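Local coordinates for Fe-regulated protein B (Neisseria meningitidis, PDB 4AIP) that carries iron across the meningococcal outer membrane as a TonB-dependent transporter, with a plug domain filling a transmembrane beta-barrel, at residues K239-S244 and N725-V730; S128-H133 and K335-A340; R279-E284 and T345-N350; P141-V146 and S217-D222. One frame throughout, in Å; residues are numbered along the deposited sequence.

Contact 1: K239-S244 and N725-V730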
# COMPACT_ATOMS: atom_id res chain seq x y z
N LYS B 239 -14.24 26.59 -2.75
CA LYS B 239 -13.30 27.07 -3.74
C LYS B 239 -12.51 25.96 -4.45
O LYS B 239 -11.67 26.23 -5.31
CB LYS B 239 -12.33 28.02 -3.07
CG LYS B 239 -12.96 29.18 -2.40
CD LYS B 239 -11.90 29.99 -1.70
CE LYS B 239 -12.41 31.38 -1.33
NZ LYS B 239 -13.63 31.33 -0.47
N THR B 240 -12.75 24.71 -4.08
CA THR B 240 -11.97 23.64 -4.64
C THR B 240 -12.70 23.00 -5.81
O THR B 240 -13.91 23.02 -5.89
CB THR B 240 -11.52 22.59 -3.58
OG1 THR B 240 -12.64 21.94 -3.00
CG2 THR B 240 -10.67 23.23 -2.51
N VAL B 241 -11.93 22.47 -6.74
CA VAL B 241 -12.45 21.71 -7.89
C VAL B 241 -12.71 20.27 -7.48
O VAL B 241 -11.77 19.53 -7.20
CB VAL B 241 -11.46 21.80 -9.08
CG1 VAL B 241 -11.98 21.07 -10.24
CG2 VAL B 241 -11.26 23.24 -9.46
N PRO B 242 -13.98 19.89 -7.42
CA PRO B 242 -14.31 18.53 -7.01
C PRO B 242 -13.63 17.44 -7.87
O PRO B 242 -13.55 17.56 -9.08
CB PRO B 242 -15.84 18.49 -7.14
CG PRO B 242 -16.25 19.88 -7.01
CD PRO B 242 -15.19 20.68 -7.69
N TYR B 243 -13.08 16.46 -7.16
CA TYR B 243 -12.50 15.21 -7.69
C TYR B 243 -11.28 15.40 -8.54
O TYR B 243 -11.08 14.74 -9.54
CB TYR B 243 -13.55 14.37 -8.41
CG TYR B 243 -14.73 14.08 -7.56
CD1 TYR B 243 -14.69 13.08 -6.57
CD2 TYR B 243 -15.90 14.81 -7.71
CE1 TYR B 243 -15.79 12.81 -5.78
CE2 TYR B 243 -17.02 14.54 -6.91
CZ TYR B 243 -16.95 13.54 -5.96
OH TYR B 243 -18.06 13.31 -5.21
N SER B 244 -10.45 16.31 -8.10
CA SER B 244 -9.25 16.67 -8.79
C SER B 244 -8.06 16.24 -7.94
O SER B 244 -6.93 16.42 -8.33
CB SER B 244 -9.23 18.19 -9.02
OG SER B 244 -9.25 18.91 -7.81
N ASN B 725 -17.32 25.88 -19.61
CA ASN B 725 -16.32 26.19 -18.54
C ASN B 725 -15.84 25.00 -17.69
O ASN B 725 -16.26 24.84 -16.56
CB ASN B 725 -16.66 27.44 -17.72
CG ASN B 725 -16.40 28.75 -18.49
OD1 ASN B 725 -17.25 29.62 -18.52
ND2 ASN B 725 -15.21 28.90 -19.10
N THR B 726 -14.91 24.22 -18.25
CA THR B 726 -14.62 22.89 -17.76
C THR B 726 -13.76 22.82 -16.49
O THR B 726 -14.28 22.48 -15.45
CB THR B 726 -13.96 22.01 -18.82
OG1 THR B 726 -12.60 22.45 -19.03
CG2 THR B 726 -14.74 22.04 -20.07
N LEU B 727 -12.46 23.06 -16.60
CA LEU B 727 -11.58 22.94 -15.44
C LEU B 727 -10.59 24.07 -15.36
O LEU B 727 -9.73 24.20 -16.21
CB LEU B 727 -10.84 21.58 -15.41
CG LEU B 727 -11.65 20.30 -15.25
CD1 LEU B 727 -10.75 19.11 -15.42
CD2 LEU B 727 -12.28 20.25 -13.91
N PRO B 728 -10.68 24.88 -14.30
CA PRO B 728 -9.86 26.09 -14.26
C PRO B 728 -8.41 25.79 -13.93
O PRO B 728 -8.08 24.70 -13.49
CB PRO B 728 -10.51 26.94 -13.14
CG PRO B 728 -11.25 25.99 -12.30
CD PRO B 728 -11.53 24.72 -13.10
N GLY B 729 -7.54 26.77 -14.17
CA GLY B 729 -6.14 26.70 -13.71
C GLY B 729 -6.05 26.67 -12.19
O GLY B 729 -7.00 27.04 -11.46
N VAL B 730 -4.89 26.24 -11.68
CA VAL B 730 -4.78 26.14 -10.27
C VAL B 730 -4.71 27.55 -9.79
O VAL B 730 -4.02 28.40 -10.38
CB VAL B 730 -3.55 25.29 -9.79
CG1 VAL B 730 -3.48 25.24 -8.24
CG2 VAL B 730 -3.60 23.78 -10.36
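V241 spreads its two methyl groups over two consecutive residues of N725-V730. With chi1 at -179°, CG1 stands opposite the backbone N and meets CD2 of L727 at 3.8 Å, while CG2, placed beside that N, meets P728 through the ring atoms CD and CG, lying 3.9 Å from CD and scarcely farther from CG. A beta-branched valine suits the spot because one short side chain supplies two contacts without any flexible reach. L727 behaves differently: its CB does not aim at the other segment, and chi1 of -65° followed by an extended chi2 carries CD2 across to the valine, so the two side chains cross at a slant. P728, held rigid by its ring, presents CD and CG.

The two segments belong to extracellular loops of the 22-strand barrel, one between strands 212-223 and 246-259, the other just before the last strand, 733-741, in a region predicted to form the TonB C-terminal box. V241 also opens a type II beta turn that ends at S244. P242 fits the second position of the turn, where its ring restricts phi, and Y243 takes the third with a positive phi of 65°. Within the turn, S244 OG donates to V241 O over 2.7 Å, only slightly tilted from the carbonyl plane, and the same hydroxyl is also bonded to the backbone N of Y226. Y226 and T286 pack against V241 as well, and the hydroxyl of Y226, a residue of the same loop as V241, bonds to P728 O of the other.

Contact 2: S128-H133 and K335-A340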
# COMPACT_ATOMS: atom_id res chain seq x y z
N SER B 128 -2.72 5.10 -28.85
CA SER B 128 -4.06 4.72 -28.51
C SER B 128 -4.60 5.56 -27.36
O SER B 128 -3.85 6.29 -26.73
CB SER B 128 -4.06 3.23 -28.16
OG SER B 128 -3.87 2.43 -29.32
N GLN B 129 -5.88 5.41 -27.03
CA GLN B 129 -6.41 6.09 -25.86
C GLN B 129 -7.40 5.22 -25.10
O GLN B 129 -7.87 4.19 -25.60
CB GLN B 129 -7.03 7.44 -26.25
CG GLN B 129 -8.29 7.28 -27.07
CD GLN B 129 -8.86 8.62 -27.53
OE1 GLN B 129 -8.69 9.65 -26.88
NE2 GLN B 129 -9.56 8.61 -28.64
N ILE B 130 -7.72 5.64 -23.89
CA ILE B 130 -8.60 4.90 -23.03
C ILE B 130 -10.00 5.36 -23.28
O ILE B 130 -10.89 4.55 -23.50
CB ILE B 130 -8.26 5.15 -21.56
CG1 ILE B 130 -6.89 4.55 -21.27
CG2 ILE B 130 -9.40 4.65 -20.62
CD1 ILE B 130 -6.37 4.97 -20.00
N LEU B 131 -10.19 6.68 -23.23
CA LEU B 131 -11.49 7.34 -23.39
C LEU B 131 -11.25 8.76 -23.79
O LEU B 131 -10.34 9.42 -23.29
CB LEU B 131 -12.28 7.32 -22.10
CG LEU B 131 -13.75 7.74 -22.27
CD1 LEU B 131 -14.54 6.69 -23.11
CD2 LEU B 131 -14.44 7.99 -20.92
N TYR B 132 -12.09 9.27 -24.67
CA TYR B 132 -11.83 10.59 -25.23
C TYR B 132 -12.22 11.73 -24.25
O TYR B 132 -11.95 12.89 -24.51
CB TYR B 132 -12.55 10.71 -26.56
CG TYR B 132 -14.01 10.94 -26.40
CD1 TYR B 132 -14.92 9.85 -26.24
CD2 TYR B 132 -14.52 12.26 -26.36
CE1 TYR B 132 -16.29 10.08 -26.08
CE2 TYR B 132 -15.86 12.49 -26.20
CZ TYR B 132 -16.75 11.41 -26.07
OH TYR B 132 -18.09 11.66 -25.91
N HIS B 133 -12.87 11.40 -23.14
CA HIS B 133 -13.24 12.39 -22.14
C HIS B 133 -12.10 12.63 -21.17
O HIS B 133 -12.26 13.29 -20.15
CB HIS B 133 -14.47 11.93 -21.40
CG HIS B 133 -15.76 12.28 -22.08
ND1 HIS B 133 -16.10 13.57 -22.42
CD2 HIS B 133 -16.82 11.50 -22.42
CE1 HIS B 133 -17.30 13.57 -22.96
NE2 HIS B 133 -17.76 12.34 -22.97
N LYS B 335 -0.77 0.27 -20.78
CA LYS B 335 -1.61 1.31 -20.31
C LYS B 335 -2.85 0.70 -19.70
O LYS B 335 -3.58 -0.10 -20.34
CB LYS B 335 -1.96 2.27 -21.39
CG LYS B 335 -1.95 3.64 -20.76
CD LYS B 335 -1.88 4.81 -21.72
CE LYS B 335 -1.81 4.19 -23.09
NZ LYS B 335 -0.96 4.67 -24.16
N GLU B 336 -3.10 1.08 -18.47
CA GLU B 336 -4.25 0.51 -17.79
C GLU B 336 -5.20 1.47 -17.21
O GLU B 336 -4.82 2.54 -16.73
CB GLU B 336 -3.80 -0.34 -16.66
CG GLU B 336 -3.69 -1.66 -17.11
CD GLU B 336 -3.34 -2.61 -15.98
OE1 GLU B 336 -4.27 -2.97 -15.19
OE2 GLU B 336 -2.13 -2.99 -15.93
N ARG B 337 -6.45 1.03 -17.26
CA ARG B 337 -7.47 1.62 -16.45
C ARG B 337 -8.12 0.54 -15.59
O ARG B 337 -8.61 -0.51 -16.06
CB ARG B 337 -8.49 2.40 -17.29
CG ARG B 337 -9.60 3.00 -16.48
CD ARG B 337 -10.75 3.33 -17.40
NE ARG B 337 -11.83 4.03 -16.72
CZ ARG B 337 -12.89 3.44 -16.20
NH1 ARG B 337 -13.04 2.11 -16.30
NH2 ARG B 337 -13.81 4.17 -15.63
N TYR B 338 -8.11 0.82 -14.31
CA TYR B 338 -8.84 0.03 -13.34
C TYR B 338 -9.89 0.91 -12.63
O TYR B 338 -9.60 2.00 -12.12
CB TYR B 338 -7.86 -0.53 -12.30
CG TYR B 338 -8.58 -1.17 -11.16
CD1 TYR B 338 -9.10 -2.50 -11.24
CD2 TYR B 338 -8.82 -0.45 -10.00
CE1 TYR B 338 -9.81 -3.07 -10.16
CE2 TYR B 338 -9.51 -1.02 -8.91
CZ TYR B 338 -10.00 -2.31 -9.00
OH TYR B 338 -10.68 -2.85 -7.92
N SER B 339 -11.11 0.40 -12.55
CA SER B 339 -12.14 1.06 -11.82
C SER B 339 -12.72 0.08 -10.83
O SER B 339 -12.93 -1.08 -11.19
CB SER B 339 -13.21 1.51 -12.78
OG SER B 339 -14.45 1.64 -12.12
N ALA B 340 -12.96 0.55 -9.60
CA ALA B 340 -13.55 -0.32 -8.54
C ALA B 340 -15.03 -0.61 -8.75
O ALA B 340 -15.52 -1.60 -8.25
CB ALA B 340 -13.35 0.28 -7.15
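The interface between the plug and the wall of the barrel runs through this contact: S128-H133 is a loop of the plug, following strand 118-121, and K335-A340 contains the end of barrel strand 325-339. The two segments run in nearly the same direction where they touch, 17° apart from 128 to 130 and from 335 to 337. I130 carries the contact. Its CG2 rests against the aliphatic shaft of R337, 3.7 Å from CD and 4.1 Å from CB, and its CD1 lies 4.4 Å from the carbonyl O of E336. R337 leaves the strand with CG opposite the backbone N (chi1 178°) and stays extended as far as NE, so that the methylene chain crosses the isoleucine at a slant, touching it through CD and CB, while the charged end passes beyond it to a salt bridge with D342. K335, like R337, starts from the strand toward the plug, but NZ stops 4.2 Å from S128 O, a loose approach. E336, between them, points the other way and packs on K224 of the second subunit.

The side chain of R337 is about 11 Å from that of R276, which binds L-glutamate in another structure of this protein. Isoleucine and arginine are well matched here: the hydrocarbon of the arginine gives the plug an apolar surface, and its charge is probably balanced by D342. The touch of I130 on R337 is thus apolar and sets no direction; directional hold on the plug loop comes from backbone bonds of Q129 to A513 and of I130 to L514, in the loop between strands 495-506 and 522-525.

Contact 3: R279-E284 and T345-N350; sequences RTVREE and TGYAGN
A chi1 of 174° on V281 sets CG1 opposite the backbone N, where it meets the ring of Y347, whose chi1 sets CG opposite its carbonyl carbon and so presents the CD2 and CE2 side of the ring to V281 and R282. These are two extracellular loops of the barrel: R279-E284 starts at the end of strand 278-279 and runs into the loop, and T345-N350, with a short 3-10 turn at 346-348, follows strand 325-339. V281 CG1 lies in the plane of the tyrosine ring at its edge, 3.9 Å from CD2, while CG2 passes T345 OG1, itself bonded to D342. R282 approaches the same edge. Its guanidinium is turned 76° from the ring, so that Y347 CE2 sits over one guanidinium face. NE gives a weak bond to Y347 OH, 3.4 Å long and bent at 133°; the firmer polar grip on R282 comes from Q299 and the carbonyl of R298. Arginine suits this place because its flat cation can cover an aromatic edge and still reach partners beyond. Within the loops, R279 NH2 makes a straight salt bridge to E283 OE1, and T345 O accepts the backbone N-H groups of A348 and N350 from opposite faces of its plane, the N350 N bond being 3.0 Å.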
# COMPACT_ATOMS: atom_id res chain seq x y z
N ARG B 279 -12.49 9.58 -8.95
CA ARG B 279 -12.40 10.37 -10.13
C ARG B 279 -13.71 10.16 -10.78
O ARG B 279 -14.44 9.22 -10.43
CB ARG B 279 -11.32 9.84 -11.04
CG ARG B 279 -9.92 9.91 -10.38
CD ARG B 279 -9.34 11.34 -10.41
NE ARG B 279 -9.01 11.73 -11.78
CZ ARG B 279 -8.65 12.94 -12.19
NH1 ARG B 279 -8.60 13.95 -11.34
NH2 ARG B 279 -8.38 13.16 -13.46
N THR B 280 -14.03 11.03 -11.72
CA THR B 280 -15.34 11.07 -12.29
C THR B 280 -15.30 10.32 -13.61
O THR B 280 -14.23 10.15 -14.21
CB THR B 280 -15.81 12.54 -12.49
OG1 THR B 280 -14.94 13.21 -13.41
CG2 THR B 280 -15.68 13.29 -11.25
N VAL B 281 -16.44 9.81 -14.03
CA VAL B 281 -16.56 9.19 -15.34
C VAL B 281 -16.24 10.42 -16.14
O VAL B 281 -16.74 11.47 -15.80
CB VAL B 281 -18.04 8.80 -15.61
CG1 VAL B 281 -18.23 8.28 -17.08
CG2 VAL B 281 -18.60 7.82 -14.54
N ARG B 282 -15.40 10.40 -17.14
CA ARG B 282 -15.19 11.73 -17.80
C ARG B 282 -14.34 12.70 -17.01
O ARG B 282 -14.87 13.68 -16.47
CB ARG B 282 -16.50 12.51 -18.02
CG ARG B 282 -17.42 12.00 -19.07
CD ARG B 282 -18.59 12.94 -19.22
NE ARG B 282 -19.80 12.22 -19.58
CZ ARG B 282 -20.62 11.61 -18.72
NH1 ARG B 282 -20.37 11.63 -17.40
NH2 ARG B 282 -21.68 10.96 -19.17
N GLU B 283 -13.04 12.50 -16.99
CA GLU B 283 -12.16 13.33 -16.17
C GLU B 283 -11.97 14.77 -16.64
O GLU B 283 -11.37 15.60 -15.91
CB GLU B 283 -10.83 12.64 -16.04
CG GLU B 283 -11.02 11.19 -15.68
CD GLU B 283 -9.74 10.51 -15.32
OE1 GLU B 283 -8.62 11.08 -15.55
OE2 GLU B 283 -9.86 9.38 -14.82
N GLU B 284 -12.48 15.09 -17.83
CA GLU B 284 -12.32 16.45 -18.36
C GLU B 284 -13.29 17.44 -17.71
O GLU B 284 -13.13 18.63 -17.83
CB GLU B 284 -12.38 16.48 -19.89
CG GLU B 284 -13.79 16.27 -20.46
CD GLU B 284 -13.85 16.40 -22.00
OE1 GLU B 284 -13.11 17.20 -22.64
OE2 GLU B 284 -14.68 15.68 -22.58
N THR B 345 -20.73 4.07 -15.15
CA THR B 345 -19.92 4.42 -16.30
C THR B 345 -20.53 3.88 -17.60
O THR B 345 -20.29 2.73 -17.95
CB THR B 345 -18.50 3.85 -16.15
OG1 THR B 345 -18.02 4.10 -14.82
CG2 THR B 345 -17.53 4.46 -17.16
N GLY B 346 -21.29 4.73 -18.31
CA GLY B 346 -21.97 4.35 -19.56
C GLY B 346 -21.02 3.73 -20.57
O GLY B 346 -21.32 2.69 -21.17
N TYR B 347 -19.85 4.36 -20.70
CA TYR B 347 -18.84 4.02 -21.73
C TYR B 347 -18.21 2.64 -21.55
O TYR B 347 -17.75 2.06 -22.52
CB TYR B 347 -17.75 5.10 -21.81
CG TYR B 347 -18.28 6.49 -21.96
CD1 TYR B 347 -18.73 6.97 -23.20
CD2 TYR B 347 -18.35 7.35 -20.86
CE1 TYR B 347 -19.24 8.28 -23.34
CE2 TYR B 347 -18.86 8.66 -21.00
CZ TYR B 347 -19.30 9.10 -22.24
OH TYR B 347 -19.78 10.35 -22.38
N ALA B 348 -18.18 2.16 -20.32
CA ALA B 348 -17.65 0.83 -20.03
C ALA B 348 -18.75 -0.25 -20.08
O ALA B 348 -18.51 -1.41 -19.76
CB ALA B 348 -16.89 0.82 -18.67
N GLY B 349 -19.95 0.15 -20.52
CA GLY B 349 -21.10 -0.74 -20.54
C GLY B 349 -21.76 -0.92 -19.19
O GLY B 349 -22.40 -1.93 -18.94
N ASN B 350 -21.60 0.06 -18.31
CA ASN B 350 -22.20 0.02 -16.96
C ASN B 350 -21.85 -1.26 -16.17
O ASN B 350 -22.66 -1.84 -15.46
CB ASN B 350 -23.72 0.29 -17.03
CG ASN B 350 -24.04 1.64 -17.65
OD1 ASN B 350 -23.88 2.67 -17.00
ND2 ASN B 350 -24.46 1.64 -18.90

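Contact 4: P141-V146 and S217-D222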
# COMPACT_ATOMS: atom_id res chain seq x y z
N PRO B 141 7.49 13.93 -14.21
CA PRO B 141 8.84 14.43 -14.48
C PRO B 141 9.82 13.94 -13.44
O PRO B 141 11.06 14.07 -13.59
CB PRO B 141 8.69 15.97 -14.35
CG PRO B 141 7.43 16.16 -13.52
CD PRO B 141 6.53 15.00 -13.91
N ALA B 142 9.28 13.40 -12.35
CA ALA B 142 10.18 12.84 -11.32
C ALA B 142 10.98 11.69 -11.93
O ALA B 142 12.14 11.52 -11.61
CB ALA B 142 9.37 12.37 -10.10
N LEU B 143 10.39 10.94 -12.87
CA LEU B 143 11.13 9.89 -13.59
C LEU B 143 12.23 10.40 -14.56
O LEU B 143 13.16 9.64 -14.92
CB LEU B 143 10.17 8.97 -14.33
CG LEU B 143 9.09 8.31 -13.48
CD1 LEU B 143 7.93 7.80 -14.36
CD2 LEU B 143 9.71 7.16 -12.67
N VAL B 144 12.15 11.66 -14.99
CA VAL B 144 12.83 12.00 -16.23
C VAL B 144 14.14 12.71 -16.02
O VAL B 144 14.32 13.33 -14.99
CB VAL B 144 11.87 12.74 -17.27
CG1 VAL B 144 10.50 12.19 -17.21
CG2 VAL B 144 11.75 14.17 -16.97
N LYS B 145 15.08 12.59 -16.96
CA LYS B 145 16.30 13.37 -16.87
C LYS B 145 16.38 14.47 -17.88
O LYS B 145 17.07 15.43 -17.65
CB LYS B 145 17.56 12.51 -16.93
CG LYS B 145 18.17 12.36 -18.27
CD LYS B 145 18.79 10.99 -18.44
CE LYS B 145 19.70 10.92 -19.64
NZ LYS B 145 20.96 11.66 -19.50
N VAL B 146 15.72 14.32 -19.01
CA VAL B 146 15.63 15.38 -20.01
C VAL B 146 14.26 15.33 -20.68
O VAL B 146 13.62 14.26 -20.80
CB VAL B 146 16.71 15.25 -21.11
CG1 VAL B 146 18.03 15.81 -20.63
CG2 VAL B 146 16.96 13.84 -21.52
N SER B 217 14.22 4.28 -7.96
CA SER B 217 13.56 5.49 -7.50
C SER B 217 12.13 5.19 -7.32
O SER B 217 11.49 4.58 -8.20
CB SER B 217 13.67 6.55 -8.54
OG SER B 217 15.03 6.86 -8.66
N TYR B 218 11.65 5.60 -6.14
CA TYR B 218 10.28 5.67 -5.80
C TYR B 218 9.90 7.18 -5.61
O TYR B 218 10.65 7.91 -4.89
CB TYR B 218 10.04 4.89 -4.49
CG TYR B 218 8.62 5.07 -3.99
CD1 TYR B 218 7.53 4.56 -4.75
CD2 TYR B 218 8.33 5.77 -2.82
CE1 TYR B 218 6.19 4.74 -4.31
CE2 TYR B 218 6.98 5.94 -2.37
CZ TYR B 218 5.94 5.41 -3.12
OH TYR B 218 4.63 5.55 -2.74
N ASN B 219 8.77 7.61 -6.19
CA ASN B 219 8.27 8.95 -5.98
C ASN B 219 6.79 8.97 -5.69
O ASN B 219 5.98 8.27 -6.35
CB ASN B 219 8.55 9.85 -7.18
CG ASN B 219 9.97 9.70 -7.67
OD1 ASN B 219 10.92 10.25 -7.08
ND2 ASN B 219 10.15 8.88 -8.75
N ARG B 220 6.41 9.81 -4.74
CA ARG B 220 4.99 9.93 -4.49
C ARG B 220 4.57 11.37 -4.36
O ARG B 220 5.32 12.17 -3.76
CB ARG B 220 4.61 9.15 -3.28
CG ARG B 220 3.14 9.00 -3.16
CD ARG B 220 2.74 8.36 -1.82
NE ARG B 220 1.35 8.70 -1.55
CZ ARG B 220 0.68 8.29 -0.48
NH1 ARG B 220 1.24 7.51 0.43
NH2 ARG B 220 -0.58 8.64 -0.36
N ASN B 221 3.41 11.70 -4.92
CA ASN B 221 2.83 13.07 -4.85
C ASN B 221 1.39 12.91 -4.48
O ASN B 221 0.58 12.52 -5.35
CB ASN B 221 2.92 13.76 -6.21
CG ASN B 221 2.59 15.23 -6.12
OD1 ASN B 221 2.58 15.80 -5.03
ND2 ASN B 221 2.30 15.86 -7.26
N ASP B 222 1.04 13.20 -3.22
CA ASP B 222 -0.36 13.09 -2.75
C ASP B 222 -1.04 14.43 -2.80
O ASP B 222 -0.75 15.31 -1.96
CB ASP B 222 -0.43 12.54 -1.33
CG ASP B 222 -1.82 11.93 -0.99
OD1 ASP B 222 -2.63 11.71 -1.92
OD2 ASP B 222 -2.10 11.68 0.21
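The flat carboxamide of N219 has the methyl group of A142 seated over one face. A142 CB is 3.7 Å from N219 CG, and its 3.8 Å distance to ND2 and 4.0 Å to OD1 are nearly equal, so the methyl hangs above the middle of the amide. L143 adds to the nitrogen end, its CD2 lying 4.3 Å from N219 ND2. The asparagine reaches this position with CG opposite its own carbonyl carbon (chi1 -46°), and ND2 is further bonded to S250 OG on the adjoining strand, which fixes the rotation of the amide. Alanine is apt here because nothing bulkier than a methyl is needed to cover the flat group closely, and leucine brings a branched end from farther off: its CB does not aim at the strand, but its CD2 does arrive there.

The contact thus places a corner of the plug on the inner wall of the barrel. Residues 141-143 form a helix-like turn, in which V144 N bonds to P141 O, and they lead into plug strand 144-151, where K145 and V146 both face K170 in a classic beta bulge. N219 belongs to barrel strand 212-223, flanked by 198-209 and 246-259; L143 reaches past it to S250 on 246-259 and to M271 and D273 on 264-276, so that a single plug turn rests on three barrel strands in succession.

In the fold
Contacts 2 and 4 each press the plug on the barrel wall, about 22 Å apart between centres, whereas contacts 1 and 3 join extracellular loops. Contacts 2 and 3 are the close pair, with centres about 9 Å apart: H133 of the plug probably hydrogen-bonds to E284 and packs on Y347 and R282. L727 of contact 1 packs in turn on the backbone of E283 and E284, so 279-284, part of contact 3, touches both contact 1 and contact 2. Along the chain, contact 4 falls between the segments of contact 2 and contact 3 between those of contact 1. Contacts 1, 2 and 3 thus form one connected cluster of outer loops, plug and barrel wall, while contact 4 holds the plug to the wall separately.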